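Local structure of hydroquinone dioxygenase large subunit (4ZXA) at residues E[262-267]-E[271-276]; E[287-290]-E[294-297]; E[228-233]-E[251-256]; E[221-226]-E[310-315]. The protein forms, with a small subunit, an Fe2+-dependent hydroquinone 1,2-dioxygenase of the cupin type, which probably uses molecular oxygen to open the hydroquinone ring. One frame throughout, in Å; residues are numbered along the deposited sequence.

Contact 1 of 4, residues E[262-267]-E[271-276]; sequences EWFIQM and IVWDVG. With CD (cadmium ion), chain I; H8N (4-hydroxybenzonitrile), chain J.
Phe-264 and Trp-273 supply the aromatic part of this contact, their side chains crossing at about a right angle. Phe-264 CE2 comes over one face of the indole near its rim, 3.3 Å from Trp-273 CZ2. The ring centroids are 4.8 Å apart and the planes inclined at 32°, an oblique pair. A second packing pair joins an amide to an aliphatic chain: Gln-266, bent at chi2 (69°), lays its carboxamide across Ile-271, with Gln-266 OE1 3.2 Å from Ile-271 CD1. The two segments lie on successive strands in opposing sheets of the cupin barrel, so side chains and water link them in place of backbone bonds. That water donates to Gln-266 OE1 at 2.5 Å and accepts from Trp-273 NE1 at 3.0 Å, lying in the plane of the indole. Gln-266 NE2 is bonded to Ser-268 O, which with the water fixes which way round the amide sits. Without the indole, as with a serine here, Phe-264 and the ligand would probably face a gap and the water would lose its N-H donor. Glu-262 is one of the metal ligands, chelating cadmium through OE1 (2.4 Å) and OE2 (2.5 Å); His-256, Asn-258, His-303 and the nitrile NAA of 4-hydroxybenzonitrile complete the site. Along the ligand, Trp-273 CH2 approaches CAF of 4-hydroxybenzonitrile to 3.6 Å, the ligand carbon lying near the plane of the indole at its edge.

Contact 2 of 4, residues E[287-290]-E[294-297]; sequences ITMR and VCAM
Met-289 and Cys-295 make the closest approach, the methionine CE lying 3.4 Å from the cysteine CB. Its sulfur also takes part, with Met-289 SD 3.5 Å from Cys-295 CB, so the thioether end lies against the base of the cysteine side chain. The turn at chi3 (70°) folds the methyl back toward the facing strand, where CE also comes within 3.9 Å of Val-294 N. Beside this pair, Ile-287 CD1 touches Cys-295 SG at 3.7 Å. Ile-287 CD1 also meets Met-297 CE tip to tip at 4.0 Å, Met-297 bending at chi2 (-75°) to bring its methyl in. The evidence is of purely apolar packing between two strand faces: the strand axes approach to 8.5 Å and run at 143° to one another, roughly antiparallel but in different sheets. In the next shell, Phe-264 touches both methionines, and Met-297 rests in addition on Trp-273 and Val-275, its side chain about 6 Å from the cadmium ion. At the turn linking the strands, Arg-290 N is bonded to Asp-293 OD2. Phe-37 of the small subunit packs on Ile-287 and Cys-295, and Ile-287, Thr-288 and Val-294 pair with a strand of that chain. Within the large subunit, strand 283-290 is hydrogen-bonded to strand 270-277, and strand 293-297 to strand 262-266, each at the outer border of its own sheet.

Contact 3 of 4, residues E[228-233]-E[251-256]; sequences VTWNPS and ILPVFH. With CD (cadmium ion), chain I; H8N (4-hydroxybenzonitrile), chain J.
Trp-230 lies flat against the backbone and side chains of Leu-252 and Pro-253, which meet the same indole face. Leu-252 CA stands 3.8 Å from the centroid of the Trp-230 five-membered ring and 17° off its normal, a CH-pi contact. Pro-253 CD makes a second, more slanted at 30° off the normal. Towards the six-membered ring, Leu-252 CD1 reaches Trp-230 CE3 at 3.5 Å, the leucine CG being trans to its backbone N (chi1 -180°). The indole N-H is bonded to Glu-249 O, which helps to fix the ring's rotation. Were a leucine to stand here, Glu-249 O would be likely to lose this donor, and Leu-252 and Pro-253 their aromatic cover.

Both segments reach the ligand: Trp-230 CA is 3.4 Å from OAB of 4-hydroxybenzonitrile, and Pro-232 CD is 3.5 Å from its CAE. At the other end, His-256 ND1 binds cadmium at 2.2 Å, while His-256 NE2 is bonded to Tyr-80 O. The chemistry is therefore split, with apolar carbon along the ligand's ring, a hydrogen bond to it from Glu-248 OE2, and a metal at its nitrile, consistent with a pocket that sets the ligand's long axis toward the metal.

Contact 4 of 4, residues E[221-226]-E[310-315]; sequences KYLSRS and RSMLMV
Leu-223 at the end of helix 219-224 and Ser-226 in the loop after it meet Met-312 and Arg-310 of the strand, and the residues before them set up this end. Lys-221 contributes its carbonyl: Ser-224 OG donates to Lys-221 O at 2.7 Å, tilted 23° from the carbonyl plane, so the serine folds back on the last turn. Leu-223 carries the apolar contact, crossing Met-312 at a slant with its CD1 3.8 Å from Met-312 CB. The methionine is extended past CG (chi2 -172°), which sends its sulfur alongside the leucine and its CE to 4.1 Å from Ser-224 N. Beyond the helix, Ser-226 N is bonded to Leu-223 O at 2.8 Å. The carbonyl of Ser-226 itself meets the strand: Arg-310 NH2 donates to Ser-226 O at 3.3 Å, a weak bond at 146°, with the oxygen near the plane of the guanidinium at its edge. A water accepts from Arg-310 NE at 2.8 Å and lies within bonding reach of Ser-226 O at 2.9 Å and Leu-223 O, though it has too few protons for all its possible acceptors. Ser-226 OG turns to Val-228 O instead. The guanidinium's stronger partners are Glu-249 and Glu-149, both salt-bridged to NH1, which probably offset its buried charge. Met-312 faces the helix while Leu-313 points away from it and touches Phe-264, so the short helix 219-224 packs on the outer side of strand 310-318 in the cupin barrel.

In the fold
From the N terminus, helix end 221-226 comes first, and its partner, strand 310-315, comes last. Contact 4 therefore closes a long loop that encloses the other three. Within it, contact 3 closes first, bringing 251-256 back onto the loop at 228-233. Contact 1 then joins strands 262-266 and 270-277 across a short turn, and contact 2 follows with strands 283-290 and 293-297; these three run in series and none crosses another. Contacts 1 and 2, centres 4 Å apart, tie the same two sheets together. Contacts 1 and 3 share the cadmium and the ligand, while contact 4 attaches the outer helix to the strand beside 262-266.

Contact 1 of 4, residues E[262-267]-E[271-276]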
loop_
_atom_site.group_PDB
_atom_site.type_symbol
_atom_site.label_atom_id
_atom_site.label_comp_id
_atom_site.label_asym_id
_atom_site.label_seq_id
_atom_site.Cartn_x
_atom_site.Cartn_y
_atom_site.Cartn_z
ATOM N N GLU E 262 -4.702 19.891 -15.883
ATOM C CA GLU E 262 -4.657 20.496 -14.554
ATOM C C GLU E 262 -3.393 21.319 -14.401
ATOM O O GLU E 262 -2.377 20.997 -15.029
ATOM C CB GLU E 262 -4.648 19.428 -13.472
ATOM C CG GLU E 262 -5.908 18.627 -13.392
ATOM C CD GLU E 262 -5.710 17.318 -12.663
ATOM O OE1 GLU E 262 -4.539 16.886 -12.542
ATOM O OE2 GLU E 262 -6.714 16.733 -12.208
ATOM N N TRP E 263 -3.450 22.357 -13.561
ATOM C CA TRP E 263 -2.267 23.153 -13.241
ATOM C C TRP E 263 -1.919 23.099 -11.752
ATOM O O TRP E 263 -2.766 23.322 -10.885
ATOM C CB TRP E 263 -2.436 24.600 -13.701
ATOM C CG TRP E 263 -2.482 24.746 -15.195
ATOM C CD1 TRP E 263 -3.575 24.586 -16.003
ATOM C CD2 TRP E 263 -1.391 25.089 -16.066
ATOM N NE1 TRP E 263 -3.232 24.811 -17.323
ATOM C CE2 TRP E 263 -1.898 25.117 -17.385
ATOM C CE3 TRP E 263 -0.041 25.393 -15.861
ATOM C CZ2 TRP E 263 -1.098 25.425 -18.483
ATOM C CZ3 TRP E 263 0.746 25.689 -16.949
ATOM C CH2 TRP E 263 0.218 25.710 -18.242
ATOM N N PHE E 264 -0.660 22.783 -11.470
ATOM C CA PHE E 264 -0.145 22.749 -10.110
ATOM C C PHE E 264 0.918 23.852 -9.933
ATOM O O PHE E 264 1.863 23.931 -10.720
ATOM C CB PHE E 264 0.501 21.385 -9.836
ATOM C CG PHE E 264 -0.462 20.223 -9.799
ATOM C CD1 PHE E 264 -1.829 20.421 -9.681
ATOM C CD2 PHE E 264 0.011 18.916 -9.854
ATOM C CE1 PHE E 264 -2.714 19.337 -9.639
ATOM C CE2 PHE E 264 -0.867 17.826 -9.806
ATOM C CZ PHE E 264 -2.235 18.044 -9.699
ATOM N N ILE E 265 0.759 24.716 -8.928
ATOM C CA ILE E 265 1.829 25.644 -8.526
ATOM C C ILE E 265 2.288 25.310 -7.116
ATOM O O ILE E 265 1.544 25.537 -6.152
ATOM C CB ILE E 265 1.353 27.083 -8.436
ATOM C CG1 ILE E 265 0.455 27.456 -9.622
ATOM C CG2 ILE E 265 2.555 28.018 -8.299
ATOM C CD1 ILE E 265 1.180 27.949 -10.822
ATOM N N GLN E 266 3.500 24.778 -6.984
ATOM C CA GLN E 266 3.986 24.342 -5.675
ATOM C C GLN E 266 4.441 25.549 -4.836
ATOM O O GLN E 266 5.363 26.273 -5.219
ATOM C CB GLN E 266 5.101 23.295 -5.835
ATOM C CG GLN E 266 5.543 22.621 -4.543
ATOM C CD GLN E 266 4.469 21.716 -3.971
ATOM O OE1 GLN E 266 3.731 21.082 -4.719
ATOM N NE2 GLN E 266 4.368 21.657 -2.643
ATOM N N MET E 267 3.797 25.776 -3.694
ATOM C CA MET E 267 4.058 27.008 -2.948
ATOM C C MET E 267 5.091 26.853 -1.838
ATOM O O MET E 267 5.869 27.775 -1.578
ATOM C CB MET E 267 2.760 27.634 -2.418
ATOM C CG MET E 267 1.924 28.263 -3.508
ATOM S SD MET E 267 0.456 29.122 -2.906
ATOM C CE MET E 267 -0.272 27.871 -1.862
ATOM N N ILE E 271 6.772 18.183 -3.645
ATOM C CA ILE E 271 5.931 17.020 -3.896
ATOM C C ILE E 271 6.479 16.239 -5.094
ATOM O O ILE E 271 6.963 16.829 -6.075
ATOM C CB ILE E 271 4.456 17.436 -4.198
ATOM C CG1 ILE E 271 3.827 18.156 -2.992
ATOM C CG2 ILE E 271 3.618 16.222 -4.603
ATOM C CD1 ILE E 271 2.407 18.638 -3.221
ATOM N N VAL E 272 6.407 14.914 -5.028
ATOM C CA VAL E 272 6.798 14.104 -6.176
ATOM C C VAL E 272 5.601 13.432 -6.865
ATOM O O VAL E 272 4.781 12.752 -6.227
ATOM C CB VAL E 272 7.841 13.042 -5.802
ATOM C CG1 VAL E 272 8.124 12.123 -7.007
ATOM C CG2 VAL E 272 9.101 13.701 -5.318
ATOM N N TRP E 273 5.519 13.612 -8.181
ATOM C CA TRP E 273 4.447 13.008 -8.957
ATOM C C TRP E 273 4.911 11.875 -9.878
ATOM O O TRP E 273 5.780 12.073 -10.722
ATOM C CB TRP E 273 3.706 14.078 -9.759
ATOM C CG TRP E 273 2.953 15.032 -8.896
ATOM C CD1 TRP E 273 3.422 16.203 -8.378
ATOM C CD2 TRP E 273 1.601 14.902 -8.430
ATOM N NE1 TRP E 273 2.448 16.816 -7.637
ATOM C CE2 TRP E 273 1.319 16.039 -7.650
ATOM C CE3 TRP E 273 0.598 13.944 -8.612
ATOM C CZ2 TRP E 273 0.077 16.242 -7.041
ATOM C CZ3 TRP E 273 -0.638 14.143 -8.005
ATOM C CH2 TRP E 273 -0.884 15.276 -7.226
ATOM N N ASP E 274 4.338 10.685 -9.692
ATOM C CA ASP E 274 4.459 9.604 -10.666
ATOM C C ASP E 274 3.476 9.889 -11.781
ATOM O O ASP E 274 2.276 10.023 -11.528
ATOM C CB ASP E 274 4.067 8.265 -10.043
ATOM C CG ASP E 274 5.257 7.366 -9.772
ATOM O OD1 ASP E 274 6.380 7.884 -9.551
ATOM O OD2 ASP E 274 5.065 6.132 -9.767
ATOM N N VAL E 275 3.951 9.971 -13.014
ATOM C CA VAL E 275 3.043 10.247 -14.111
ATOM C C VAL E 275 3.085 9.155 -15.143
ATOM O O VAL E 275 4.145 8.839 -15.683
ATOM C CB VAL E 275 3.344 11.592 -14.771
ATOM C CG1 VAL E 275 2.387 11.831 -15.942
ATOM C CG2 VAL E 275 3.262 12.713 -13.727
ATOM N N GLY E 276 1.920 8.577 -15.418
ATOM C CA GLY E 276 1.834 7.491 -16.374
ATOM C C GLY E 276 0.680 7.566 -17.354
ATOM O O GLY E 276 -0.122 8.508 -17.356
HETATM CD CD CD I . -5.288 14.772 -11.678
HETATM N NAA H8N J . -5.495 15.254 -9.399
HETATM C CAC H8N J . -5.399 15.663 -8.336
HETATM C CAI H8N J . -5.238 16.220 -6.960
HETATM C CAF H8N J . -4.055 16.879 -6.651
HETATM C CAD H8N J . -3.865 17.409 -5.378
HETATM C CAH H8N J . -4.883 17.259 -4.450
HETATM O OAB H8N J . -4.703 17.765 -3.191
HETATM C CAE H8N J . -6.068 16.600 -4.756
HETATM C CAG H8N J . -6.249 16.078 -6.028
HETATM O O HOH W 1 3.142 19.583 -6.662
#

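Contact 2 of 4, residues E[287-290]-E[294-297]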
loop_
_atom_site.group_PDB
_atom_site.type_symbol
_atom_site.label_atom_id
_atom_site.label_comp_id
_atom_site.label_asym_id
_atom_site.label_seq_id
_atom_site.Cartn_x
_atom_site.Cartn_y
_atom_site.Cartn_z
ATOM N N ILE E 287 7.898 13.685 -11.846
ATOM C CA ILE E 287 8.034 15.122 -11.648
ATOM C C ILE E 287 8.206 15.520 -10.177
ATOM O O ILE E 287 7.360 15.221 -9.341
ATOM C CB ILE E 287 6.833 15.883 -12.247
ATOM C CG1 ILE E 287 6.649 15.520 -13.718
ATOM C CG2 ILE E 287 6.995 17.394 -12.090
ATOM C CD1 ILE E 287 5.649 16.415 -14.408
ATOM N N THR E 288 9.309 16.203 -9.877
ATOM C CA THR E 288 9.559 16.718 -8.543
ATOM C C THR E 288 9.255 18.202 -8.540
ATOM O O THR E 288 9.876 18.965 -9.260
ATOM C CB THR E 288 11.014 16.517 -8.131
ATOM O OG1 THR E 288 11.358 15.128 -8.218
ATOM C CG2 THR E 288 11.238 17.014 -6.711
ATOM N N MET E 289 8.283 18.619 -7.747
ATOM C CA MET E 289 7.897 20.021 -7.753
ATOM C C MET E 289 8.372 20.707 -6.484
ATOM O O MET E 289 7.985 20.330 -5.371
ATOM C CB MET E 289 6.383 20.189 -7.957
ATOM C CG MET E 289 5.896 19.806 -9.364
ATOM S SD MET E 289 4.215 20.362 -9.790
ATOM C CE MET E 289 4.418 22.141 -9.950
ATOM N N ARG E 290 9.226 21.706 -6.667
ATOM C CA ARG E 290 9.796 22.464 -5.569
ATOM C C ARG E 290 9.134 23.828 -5.464
ATOM O O ARG E 290 8.407 24.250 -6.364
ATOM C CB ARG E 290 11.304 22.621 -5.772
ATOM C CG ARG E 290 12.022 21.302 -6.003
ATOM C CD ARG E 290 13.529 21.433 -5.862
ATOM N NE ARG E 290 14.126 20.107 -5.747
ATOM C CZ ARG E 290 14.996 19.588 -6.607
ATOM N NH1 ARG E 290 15.420 20.289 -7.656
ATOM N NH2 ARG E 290 15.452 18.360 -6.407
ATOM N N VAL E 294 5.749 25.500 -11.410
ATOM C CA VAL E 294 4.479 25.524 -12.124
ATOM C C VAL E 294 4.447 24.388 -13.145
ATOM O O VAL E 294 5.348 24.252 -13.975
ATOM C CB VAL E 294 4.297 26.831 -12.898
ATOM C CG1 VAL E 294 3.017 26.766 -13.704
ATOM C CG2 VAL E 294 4.277 27.993 -11.952
ATOM N N CYS E 295 3.408 23.572 -13.087
ATOM C CA CYS E 295 3.341 22.404 -13.944
ATOM C C CYS E 295 1.915 22.179 -14.438
ATOM O O CYS E 295 0.946 22.331 -13.685
ATOM C CB CYS E 295 3.845 21.174 -13.188
ATOM S SG CYS E 295 3.914 19.638 -14.159
ATOM N N ALA E 296 1.805 21.843 -15.721
ATOM C CA ALA E 296 0.553 21.419 -16.327
ATOM C C ALA E 296 0.517 19.893 -16.352
ATOM O O ALA E 296 1.404 19.248 -16.908
ATOM C CB ALA E 296 0.417 21.989 -17.747
ATOM N N MET E 297 -0.499 19.311 -15.732
ATOM C CA MET E 297 -0.723 17.875 -15.847
ATOM C C MET E 297 -1.715 17.600 -16.993
ATOM O O MET E 297 -2.876 18.000 -16.935
ATOM C CB MET E 297 -1.207 17.303 -14.505
ATOM C CG MET E 297 -0.173 17.412 -13.368
ATOM S SD MET E 297 1.164 16.200 -13.543
ATOM C CE MET E 297 2.307 16.727 -12.247
#

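Contact 3 of 4, residues E[228-233]-E[251-256]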
loop_
_atom_site.group_PDB
_atom_site.type_symbol
_atom_site.label_atom_id
_atom_site.label_comp_id
_atom_site.label_asym_id
_atom_site.label_seq_id
_atom_site.Cartn_x
_atom_site.Cartn_y
_atom_site.Cartn_z
ATOM N N VAL E 228 -7.003 19.226 7.147
ATOM C CA VAL E 228 -7.183 18.070 6.260
ATOM C C VAL E 228 -6.078 18.040 5.222
ATOM O O VAL E 228 -5.458 19.061 4.939
ATOM C CB VAL E 228 -8.543 18.107 5.518
ATOM C CG1 VAL E 228 -9.691 18.153 6.506
ATOM C CG2 VAL E 228 -8.608 19.305 4.572
ATOM N N THR E 229 -5.832 16.871 4.648
ATOM C CA THR E 229 -4.830 16.743 3.595
ATOM C C THR E 229 -5.437 16.344 2.248
ATOM O O THR E 229 -6.517 15.773 2.185
ATOM C CB THR E 229 -3.760 15.720 3.965
ATOM O OG1 THR E 229 -4.370 14.427 4.075
ATOM C CG2 THR E 229 -3.122 16.090 5.272
ATOM N N TRP E 230 -4.722 16.657 1.176
ATOM C CA TRP E 230 -5.179 16.363 -0.178
ATOM C C TRP E 230 -6.639 16.760 -0.381
ATOM O O TRP E 230 -7.505 15.920 -0.692
ATOM C CB TRP E 230 -4.939 14.906 -0.492
ATOM C CG TRP E 230 -3.518 14.491 -0.213
ATOM C CD1 TRP E 230 -3.053 13.872 0.908
ATOM C CD2 TRP E 230 -2.390 14.677 -1.071
ATOM N NE1 TRP E 230 -1.702 13.645 0.800
ATOM C CE2 TRP E 230 -1.269 14.136 -0.406
ATOM C CE3 TRP E 230 -2.212 15.244 -2.335
ATOM C CZ2 TRP E 230 0.007 14.137 -0.975
ATOM C CZ3 TRP E 230 -0.952 15.249 -2.899
ATOM C CH2 TRP E 230 0.142 14.694 -2.224
ATOM N N ASN E 231 -6.906 18.053 -0.195
ATOM C CA ASN E 231 -8.246 18.580 -0.365
ATOM C C ASN E 231 -8.296 20.000 -0.922
ATOM O O ASN E 231 -8.432 20.966 -0.176
ATOM C CB ASN E 231 -9.022 18.494 0.942
ATOM C CG ASN E 231 -10.520 18.586 0.724
ATOM O OD1 ASN E 231 -11.079 17.882 -0.117
ATOM N ND2 ASN E 231 -11.172 19.472 1.462
ATOM N N PRO E 232 -8.183 20.118 -2.248
ATOM C CA PRO E 232 -8.246 21.428 -2.902
ATOM C C PRO E 232 -9.497 22.176 -2.449
ATOM O O PRO E 232 -10.604 21.640 -2.564
ATOM C CB PRO E 232 -8.334 21.076 -4.394
ATOM C CG PRO E 232 -7.682 19.699 -4.492
ATOM C CD PRO E 232 -8.085 19.007 -3.215
ATOM N N SER E 233 -9.310 23.391 -1.930
ATOM C CA SER E 233 -10.405 24.200 -1.425
ATOM C C SER E 233 -10.270 25.633 -1.973
ATOM O O SER E 233 -9.170 26.197 -1.981
ATOM C CB SER E 233 -10.386 24.183 0.105
ATOM O OG SER E 233 -11.512 24.851 0.643
ATOM N N ILE E 251 0.863 10.411 1.061
ATOM C CA ILE E 251 0.506 10.049 -0.305
ATOM C C ILE E 251 -0.922 10.408 -0.688
ATOM O O ILE E 251 -1.851 10.133 0.060
ATOM C CB ILE E 251 0.667 8.529 -0.525
ATOM C CG1 ILE E 251 2.003 8.040 0.029
ATOM C CG2 ILE E 251 0.531 8.175 -1.994
ATOM C CD1 ILE E 251 2.130 6.543 0.060
ATOM N N LEU E 252 -1.093 11.017 -1.858
ATOM C CA LEU E 252 -2.435 11.230 -2.415
ATOM C C LEU E 252 -3.239 9.922 -2.283
ATOM O O LEU E 252 -2.838 8.884 -2.797
ATOM C CB LEU E 252 -2.343 11.648 -3.888
ATOM C CG LEU E 252 -3.670 11.913 -4.612
ATOM C CD1 LEU E 252 -4.419 13.108 -4.007
ATOM C CD2 LEU E 252 -3.457 12.113 -6.114
ATOM N N PRO E 253 -4.366 9.961 -1.563
ATOM C CA PRO E 253 -5.095 8.727 -1.237
ATOM C C PRO E 253 -5.665 7.943 -2.449
ATOM O O PRO E 253 -6.212 6.863 -2.265
ATOM C CB PRO E 253 -6.218 9.226 -0.321
ATOM C CG PRO E 253 -5.686 10.508 0.273
ATOM C CD PRO E 253 -4.904 11.128 -0.843
ATOM N N VAL E 254 -5.527 8.473 -3.659
ATOM C CA VAL E 254 -5.960 7.786 -4.862
ATOM C C VAL E 254 -4.929 8.048 -5.917
ATOM O O VAL E 254 -4.138 8.966 -5.776
ATOM C CB VAL E 254 -7.314 8.346 -5.401
ATOM C CG1 VAL E 254 -8.436 8.049 -4.433
ATOM C CG2 VAL E 254 -7.218 9.855 -5.673
ATOM N N PHE E 255 -4.925 7.263 -6.985
ATOM C CA PHE E 255 -4.283 7.760 -8.199
ATOM C C PHE E 255 -5.336 8.237 -9.198
ATOM O O PHE E 255 -6.383 7.604 -9.406
ATOM C CB PHE E 255 -3.211 6.817 -8.791
ATOM C CG PHE E 255 -3.744 5.560 -9.442
ATOM C CD1 PHE E 255 -3.779 4.353 -8.732
ATOM C CD2 PHE E 255 -4.144 5.566 -10.786
ATOM C CE1 PHE E 255 -4.234 3.168 -9.344
ATOM C CE2 PHE E 255 -4.619 4.387 -11.415
ATOM C CZ PHE E 255 -4.661 3.185 -10.696
ATOM N N HIS E 256 -5.071 9.401 -9.769
ATOM C CA HIS E 256 -6.073 10.089 -10.564
ATOM C C HIS E 256 -5.818 9.952 -12.050
ATOM O O HIS E 256 -4.707 10.204 -12.517
ATOM C CB HIS E 256 -6.105 11.568 -10.198
ATOM C CG HIS E 256 -7.213 12.313 -10.867
ATOM N ND1 HIS E 256 -7.085 13.620 -11.277
ATOM C CD2 HIS E 256 -8.457 11.931 -11.208
ATOM C CE1 HIS E 256 -8.209 14.018 -11.835
ATOM N NE2 HIS E 256 -9.064 13.011 -11.807
HETATM CD CD CD I . -5.288 14.772 -11.678
HETATM N NAA H8N J . -5.495 15.254 -9.399
HETATM C CAC H8N J . -5.399 15.663 -8.336
HETATM C CAI H8N J . -5.238 16.220 -6.960
HETATM C CAF H8N J . -4.055 16.879 -6.651
HETATM C CAD H8N J . -3.865 17.409 -5.378
HETATM C CAH H8N J . -4.883 17.259 -4.450
HETATM O OAB H8N J . -4.703 17.765 -3.191
HETATM C CAE H8N J . -6.068 16.600 -4.756
HETATM C CAG H8N J . -6.249 16.078 -6.028
#

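Contact 4 of 4, residues E[221-226]-E[310-315]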
loop_
_atom_site.group_PDB
_atom_site.type_symbol
_atom_site.label_atom_id
_atom_site.label_comp_id
_atom_site.label_asym_id
_atom_site.label_seq_id
_atom_site.Cartn_x
_atom_site.Cartn_y
_atom_site.Cartn_z
ATOM N N LYS E 221 -0.852 31.574 6.251
ATOM C CA LYS E 221 -1.450 31.394 7.573
ATOM C C LYS E 221 -2.718 30.551 7.480
ATOM O O LYS E 221 -2.959 29.643 8.267
ATOM C CB LYS E 221 -1.785 32.766 8.200
ATOM C CG LYS E 221 -2.655 32.689 9.454
ATOM C CD LYS E 221 -3.020 34.072 9.993
ATOM C CE LYS E 221 -3.984 33.971 11.176
ATOM N NZ LYS E 221 -4.275 35.288 11.807
ATOM N N TYR E 222 -3.537 30.886 6.506
ATOM C CA TYR E 222 -4.776 30.186 6.279
ATOM C C TYR E 222 -4.464 28.720 5.979
ATOM O O TYR E 222 -5.068 27.818 6.572
ATOM C CB TYR E 222 -5.493 30.880 5.125
ATOM C CG TYR E 222 -6.796 30.271 4.687
ATOM C CD1 TYR E 222 -8.006 30.727 5.194
ATOM C CD2 TYR E 222 -6.816 29.264 3.739
ATOM C CE1 TYR E 222 -9.190 30.186 4.776
ATOM C CE2 TYR E 222 -7.986 28.708 3.330
ATOM C CZ TYR E 222 -9.172 29.172 3.839
ATOM O OH TYR E 222 -10.342 28.606 3.394
ATOM N N LEU E 223 -3.501 28.476 5.090
ATOM C CA LEU E 223 -3.101 27.101 4.799
ATOM C C LEU E 223 -2.486 26.431 6.027
ATOM O O LEU E 223 -2.749 25.262 6.297
ATOM C CB LEU E 223 -2.142 27.024 3.606
ATOM C CG LEU E 223 -2.744 27.496 2.278
ATOM C CD1 LEU E 223 -1.743 27.329 1.146
ATOM C CD2 LEU E 223 -4.043 26.768 1.967
ATOM N N SER E 224 -1.688 27.178 6.788
ATOM C CA SER E 224 -0.991 26.587 7.933
ATOM C C SER E 224 -1.993 26.013 8.922
ATOM O O SER E 224 -1.649 25.174 9.760
ATOM C CB SER E 224 -0.065 27.603 8.625
ATOM O OG SER E 224 -0.783 28.547 9.417
ATOM N N ARG E 225 -3.231 26.484 8.828
ATOM C CA ARG E 225 -4.254 26.076 9.772
ATOM C C ARG E 225 -5.228 25.070 9.163
ATOM O O ARG E 225 -6.267 24.781 9.740
ATOM C CB ARG E 225 -4.966 27.301 10.350
ATOM C CG ARG E 225 -4.016 28.203 11.155
ATOM C CD ARG E 225 -4.650 29.531 11.580
ATOM N NE ARG E 225 -3.716 30.330 12.368
ATOM C CZ ARG E 225 -3.903 30.700 13.635
ATOM N NH1 ARG E 225 -5.009 30.371 14.289
ATOM N NH2 ARG E 225 -2.976 31.422 14.248
ATOM N N SER E 226 -4.867 24.518 8.009
ATOM C CA SER E 226 -5.667 23.472 7.379
ATOM C C SER E 226 -5.640 22.178 8.181
ATOM O O SER E 226 -4.575 21.697 8.543
ATOM C CB SER E 226 -5.173 23.199 5.959
ATOM O OG SER E 226 -5.828 22.063 5.409
ATOM N N ARG E 310 4.218 17.935 5.129
ATOM C CA ARG E 310 3.045 18.739 4.817
ATOM C C ARG E 310 3.480 19.986 4.055
ATOM O O ARG E 310 4.223 20.816 4.593
ATOM C CB ARG E 310 2.315 19.139 6.097
ATOM C CG ARG E 310 0.792 19.238 5.975
ATOM C CD ARG E 310 0.203 19.744 7.286
ATOM N NE ARG E 310 -1.252 19.753 7.349
ATOM C CZ ARG E 310 -1.990 18.673 7.598
ATOM N NH1 ARG E 310 -1.411 17.487 7.776
ATOM N NH2 ARG E 310 -3.312 18.778 7.657
ATOM N N SER E 311 3.001 20.120 2.814
ATOM C CA SER E 311 3.395 21.211 1.932
ATOM C C SER E 311 2.204 21.980 1.357
ATOM O O SER E 311 1.093 21.461 1.267
ATOM C CB SER E 311 4.247 20.681 0.782
ATOM O OG SER E 311 3.530 19.720 0.029
ATOM N N MET E 312 2.457 23.214 0.937
ATOM C CA MET E 312 1.393 24.052 0.426
ATOM C C MET E 312 1.368 23.940 -1.079
ATOM O O MET E 312 2.343 24.292 -1.750
ATOM C CB MET E 312 1.612 25.494 0.853
ATOM C CG MET E 312 1.764 25.652 2.356
ATOM S SD MET E 312 1.792 27.399 2.794
ATOM C CE MET E 312 1.732 27.295 4.590
ATOM N N LEU E 313 0.268 23.416 -1.610
ATOM C CA LEU E 313 0.126 23.252 -3.054
ATOM C C LEU E 313 -1.063 24.050 -3.560
ATOM O O LEU E 313 -2.156 23.996 -2.998
ATOM C CB LEU E 313 -0.046 21.778 -3.444
ATOM C CG LEU E 313 -0.461 21.511 -4.904
ATOM C CD1 LEU E 313 0.635 21.927 -5.878
ATOM C CD2 LEU E 313 -0.789 20.058 -5.121
ATOM N N MET E 314 -0.849 24.799 -4.628
ATOM C CA MET E 314 -1.958 25.487 -5.252
ATOM C C MET E 314 -2.455 24.692 -6.455
ATOM O O MET E 314 -1.705 24.488 -7.416
ATOM C CB MET E 314 -1.545 26.888 -5.684
ATOM C CG MET E 314 -2.593 27.569 -6.551
ATOM S SD MET E 314 -4.037 28.045 -5.594
ATOM C CE MET E 314 -3.405 29.428 -4.646
ATOM N N VAL E 315 -3.709 24.235 -6.394
ATOM C CA VAL E 315 -4.359 23.596 -7.541
ATOM C C VAL E 315 -5.247 24.627 -8.241
ATOM O O VAL E 315 -6.165 25.199 -7.643
ATOM C CB VAL E 315 -5.209 22.358 -7.137
ATOM C CG1 VAL E 315 -5.810 21.693 -8.383
ATOM C CG2 VAL E 315 -4.377 21.361 -6.332
HETATM O O HOH W 2 -1.882 22.504 7.715
#